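Local atomic coordinates of ECL CdiI (Enterobacter cloacae subsp. cloacae, PDB entry 4NTQ), a protein that serves as the immunity protein of a contact-dependent growth inhibition system, forming a complex with the toxic ribosomal RNase end of CdiA. Residues His33-Tyr44 / Leu64-Glu72. Residues are numbered along the deposited sequence; the frame is centred on the assembly and turned at random.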
loop_
_atom_site.group_PDB
_atom_site.type_symbol
_atom_site.label_atom_id
_atom_site.label_comp_id
_atom_site.label_asym_id
_atom_site.label_seq_id
_atom_site.Cartn_x
_atom_site.Cartn_y
_atom_site.Cartn_z
ATOM N N HIS B 33 -0.700 8.400 -3.141
ATOM C CA HIS B 33 -1.539 9.472 -2.612
ATOM C C HIS B 33 -1.880 9.149 -1.152
ATOM O O HIS B 33 -2.827 8.404 -0.883
ATOM C CB HIS B 33 -2.831 9.604 -3.423
ATOM C CG HIS B 33 -2.613 9.896 -4.877
ATOM N ND1 HIS B 33 -3.539 9.595 -5.853
ATOM C CD2 HIS B 33 -1.575 10.488 -5.515
ATOM C CE1 HIS B 33 -3.079 9.972 -7.032
ATOM N NE2 HIS B 33 -1.886 10.519 -6.854
ATOM N N LEU B 34 -1.108 9.704 -0.217
ATOM C CA LEU B 34 -1.284 9.415 1.197
ATOM C C LEU B 34 -2.423 10.255 1.755
ATOM O O LEU B 34 -2.328 11.481 1.770
ATOM C CB LEU B 34 0.005 9.711 1.970
ATOM C CG LEU B 34 1.079 8.620 1.990
ATOM C CD1 LEU B 34 1.535 8.259 0.587
ATOM C CD2 LEU B 34 2.268 9.040 2.851
ATOM N N PRO B 35 -3.514 9.603 2.199
ATOM C CA PRO B 35 -4.661 10.358 2.737
ATOM C C PRO B 35 -4.323 11.022 4.066
ATOM O O PRO B 35 -3.641 10.425 4.916
ATOM C CB PRO B 35 -5.742 9.280 2.934
ATOM C CG PRO B 35 -5.020 8.011 3.052
ATOM C CD PRO B 35 -3.782 8.156 2.167
ATOM N N LEU B 36 -4.815 12.241 4.246
ATOM C CA LEU B 36 -4.463 13.068 5.397
ATOM C C LEU B 36 -5.626 13.277 6.366
ATOM O O LEU B 36 -5.548 14.103 7.281
ATOM C CB LEU B 36 -3.966 14.438 4.912
ATOM C CG LEU B 36 -2.827 14.424 3.903
ATOM C CD1 LEU B 36 -2.577 15.837 3.358
ATOM C CD2 LEU B 36 -1.582 13.871 4.543
ATOM N N SER B 37 -6.723 12.565 6.149
ATOM C CA SER B 37 -7.931 12.841 6.934
ATOM C C SER B 37 -7.780 12.478 8.420
ATOM O O SER B 37 -8.477 13.017 9.269
ATOM C CB SER B 37 -9.170 12.181 6.313
ATOM O OG SER B 37 -9.060 10.770 6.329
ATOM N N TYR B 38 -6.844 11.590 8.721
ATOM C CA TYR B 38 -6.605 11.138 10.095
ATOM C C TYR B 38 -5.163 11.444 10.523
ATOM O O TYR B 38 -4.932 12.038 11.570
ATOM C CB TYR B 38 -6.904 9.636 10.213
ATOM C CG TYR B 38 -6.749 9.050 11.603
ATOM C CD1 TYR B 38 -7.692 9.297 12.599
ATOM C CD2 TYR B 38 -5.682 8.223 11.911
ATOM C CE1 TYR B 38 -7.558 8.752 13.867
ATOM C CE2 TYR B 38 -5.538 7.668 13.177
ATOM C CZ TYR B 38 -6.479 7.942 14.143
ATOM O OH TYR B 38 -6.334 7.399 15.382
ATOM N N TRP B 39 -4.199 11.040 9.702
ATOM C CA TRP B 39 -2.785 11.324 9.940
ATOM C C TRP B 39 -2.274 12.450 9.050
ATOM O O TRP B 39 -2.566 12.464 7.858
ATOM C CB TRP B 39 -1.961 10.095 9.578
ATOM C CG TRP B 39 -1.760 9.112 10.696
ATOM C CD1 TRP B 39 -2.216 9.213 11.979
ATOM C CD2 TRP B 39 -1.036 7.879 10.623
ATOM N NE1 TRP B 39 -1.823 8.114 12.708
ATOM C CE2 TRP B 39 -1.096 7.282 11.896
ATOM C CE3 TRP B 39 -0.351 7.219 9.601
ATOM C CZ2 TRP B 39 -0.496 6.055 12.174
ATOM C CZ3 TRP B 39 0.250 5.998 9.882
ATOM C CH2 TRP B 39 0.172 5.433 11.155
ATOM N N ASP B 40 -1.487 13.372 9.604
ATOM C CA ASP B 40 -0.655 14.233 8.757
ATOM C C ASP B 40 0.639 13.498 8.426
ATOM O O ASP B 40 0.817 12.346 8.832
ATOM C CB ASP B 40 -0.375 15.607 9.401
ATOM C CG ASP B 40 0.316 15.510 10.765
ATOM O OD1 ASP B 40 0.093 16.406 11.604
ATOM O OD2 ASP B 40 1.088 14.564 11.004
ATOM N N ILE B 41 1.543 14.152 7.700
ATOM C CA ILE B 41 2.770 13.495 7.227
ATOM C C ILE B 41 3.758 13.238 8.370
ATOM O O ILE B 41 4.497 12.251 8.368
ATOM C CB ILE B 41 3.428 14.287 6.065
ATOM C CG1 ILE B 41 2.520 14.223 4.846
ATOM C CG2 ILE B 41 4.785 13.681 5.647
ATOM C CD1 ILE B 41 2.539 12.861 4.148
ATOM N N LYS B 42 3.742 14.119 9.360
ATOM C CA LYS B 42 4.517 13.912 10.574
ATOM C C LYS B 42 4.102 12.591 11.250
ATOM O O LYS B 42 4.954 11.819 11.697
ATOM C CB LYS B 42 4.347 15.107 11.514
ATOM C CG LYS B 42 5.618 15.563 12.188
ATOM C CD LYS B 42 5.531 17.028 12.602
ATOM C CE LYS B 42 5.491 17.963 11.388
ATOM N NZ LYS B 42 5.414 19.410 11.770
ATOM N N ASP B 43 2.799 12.327 11.296
ATOM C CA ASP B 43 2.292 11.061 11.825
ATOM C C ASP B 43 2.767 9.838 11.018
ATOM O O ASP B 43 3.167 8.826 11.608
ATOM C CB ASP B 43 0.772 11.057 11.858
ATOM C CG ASP B 43 0.202 11.978 12.901
ATOM O OD1 ASP B 43 0.842 12.204 13.949
ATOM O OD2 ASP B 43 -0.914 12.465 12.668
ATOM N N TYR B 44 2.706 9.931 9.684
ATOM C CA TYR B 44 3.113 8.832 8.824
ATOM C C TYR B 44 4.566 8.550 9.107
ATOM O O TYR B 44 4.968 7.395 9.291
ATOM C CB TYR B 44 2.952 9.185 7.346
ATOM C CG TYR B 44 1.573 8.928 6.769
ATOM C CD1 TYR B 44 1.200 7.648 6.343
ATOM C CD2 TYR B 44 0.650 9.968 6.623
ATOM C CE1 TYR B 44 -0.076 7.406 5.805
ATOM C CE2 TYR B 44 -0.614 9.741 6.085
ATOM C CZ TYR B 44 -0.980 8.460 5.680
ATOM O OH TYR B 44 -2.241 8.238 5.151
ATOM N N LEU B 64 5.409 -0.359 6.492
ATOM C CA LEU B 64 5.261 1.088 6.325
ATOM C C LEU B 64 3.895 1.405 5.737
ATOM O O LEU B 64 3.682 1.204 4.541
ATOM C CB LEU B 64 6.311 1.631 5.347
ATOM C CG LEU B 64 7.775 1.292 5.611
ATOM C CD1 LEU B 64 8.677 1.855 4.516
ATOM C CD2 LEU B 64 8.201 1.818 6.953
ATOM N N ALA B 65 2.982 1.918 6.557
ATOM C CA ALA B 65 1.637 2.241 6.089
ATOM C C ALA B 65 1.655 3.464 5.170
ATOM O O ALA B 65 2.330 4.452 5.452
ATOM C CB ALA B 65 0.707 2.494 7.265
ATOM N N VAL B 66 0.924 3.395 4.065
ATOM C CA VAL B 66 0.809 4.563 3.199
ATOM C C VAL B 66 -0.654 4.970 3.034
ATOM O O VAL B 66 -1.030 5.686 2.099
ATOM C CB VAL B 66 1.507 4.350 1.866
ATOM C CG1 VAL B 66 3.011 4.157 2.112
ATOM C CG2 VAL B 66 0.896 3.177 1.146
ATOM N N SER B 67 -1.475 4.493 3.963
ATOM C CA SER B 67 -2.798 5.044 4.159
ATOM C C SER B 67 -3.215 4.675 5.571
ATOM O O SER B 67 -2.808 3.639 6.091
ATOM C CB SER B 67 -3.802 4.497 3.132
ATOM O OG SER B 67 -4.091 3.132 3.387
HETATM N N MSE B 68 -4.031 5.527 6.181
HETATM C CA MSE B 68 -4.475 5.329 7.536
HETATM C C MSE B 68 -5.725 6.149 7.760
HETATM O O MSE B 68 -5.841 7.276 7.273
HETATM C CB MSE B 68 -3.395 5.763 8.523
HETATM C CG MSE B 68 -3.772 5.532 9.978
HETATM SE SE MSE B 68 -4.020 3.618 10.346
HETATM C CE MSE B 68 -2.462 2.954 9.340
ATOM N N TYR B 69 -6.667 5.567 8.488
ATOM C CA TYR B 69 -7.862 6.280 8.884
ATOM C C TYR B 69 -8.095 5.937 10.324
ATOM O O TYR B 69 -7.302 5.197 10.913
ATOM C CB TYR B 69 -9.039 5.851 8.023
ATOM C CG TYR B 69 -8.843 6.184 6.563
ATOM C CD1 TYR B 69 -8.260 5.266 5.690
ATOM C CD2 TYR B 69 -9.218 7.427 6.058
ATOM C CE1 TYR B 69 -8.077 5.574 4.351
ATOM C CE2 TYR B 69 -9.040 7.745 4.726
ATOM C CZ TYR B 69 -8.473 6.822 3.877
ATOM O OH TYR B 69 -8.294 7.147 2.550
ATOM N N GLU B 70 -9.156 6.503 10.893
ATOM C CA GLU B 70 -9.650 6.088 12.192
ATOM C C GLU B 70 -9.669 4.571 12.197
ATOM O O GLU B 70 -10.356 3.961 11.380
ATOM C CB GLU B 70 -11.064 6.620 12.402
ATOM C CG GLU B 70 -11.591 6.459 13.818
ATOM C CD GLU B 70 -11.027 7.500 14.767
ATOM O OE1 GLU B 70 -10.935 8.678 14.361
ATOM O OE2 GLU B 70 -10.676 7.142 15.913
ATOM N N PRO B 71 -8.879 3.957 13.087
ATOM C CA PRO B 71 -8.749 2.491 13.124
ATOM C C PRO B 71 -10.072 1.712 13.281
ATOM O O PRO B 71 -10.192 0.632 12.698
ATOM C CB PRO B 71 -7.812 2.254 14.315
ATOM C CG PRO B 71 -6.995 3.526 14.391
ATOM C CD PRO B 71 -7.944 4.627 14.009
ATOM N N GLU B 72 -11.043 2.237 14.028
ATOM C CA GLU B 72 -12.328 1.548 14.172
ATOM C C GLU B 72 -13.214 1.735 12.943
ATOM O O GLU B 72 -14.159 0.976 12.730
ATOM C CB GLU B 72 -13.065 2.001 15.442
HETATM O O HOH W 1 -2.069 5.290 -0.360
HETATM O O HOH W 2 -4.944 9.890 7.111
#
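Met68, a selenomethionine, lies across the six-membered ring of Trp39. Its CG sits over the ring face, 3.6 Å from the centroid, in a CH-pi contact. The side chain leaves with CG anti to the backbone N (chi1 -178°). A bend at chi2 keeps SE above the same face in a more distant Met-aromatic contact, and the next turns CE toward Trp39 CH2. Asp43 CB lies over the opposite face, toward its rim. Tyr44 stands next to the indole, with Trp39 CE3 over one ring face and Leu34 CD2 over the other. This cluster is the tight part. Tyr44 OH donates to Pro35 O (2.6 Å), in the carbonyl plane and on a lone pair. Nearby, Pro35 CG packs on Tyr69 CZ at 3.7 Å, and Tyr69 OH is hydrogen-bonded to Glu16 OE2.

The solvent side is still closely packed round Tyr38. Tyr69 O and Glu70 N lie over one ring face, and Pro71 CD is 3.5 Å from Tyr38 OH. The loose element is the exposed, poorly ordered Glu70 side chain.

Water 2 donates to Pro35 O and Met68 O and accepts from Trp39 N. Aromatic packing and water-mediated backbone bonds thus join the turn between strand 28-35 and helix 41-58 to the chain leaving strand 61-65.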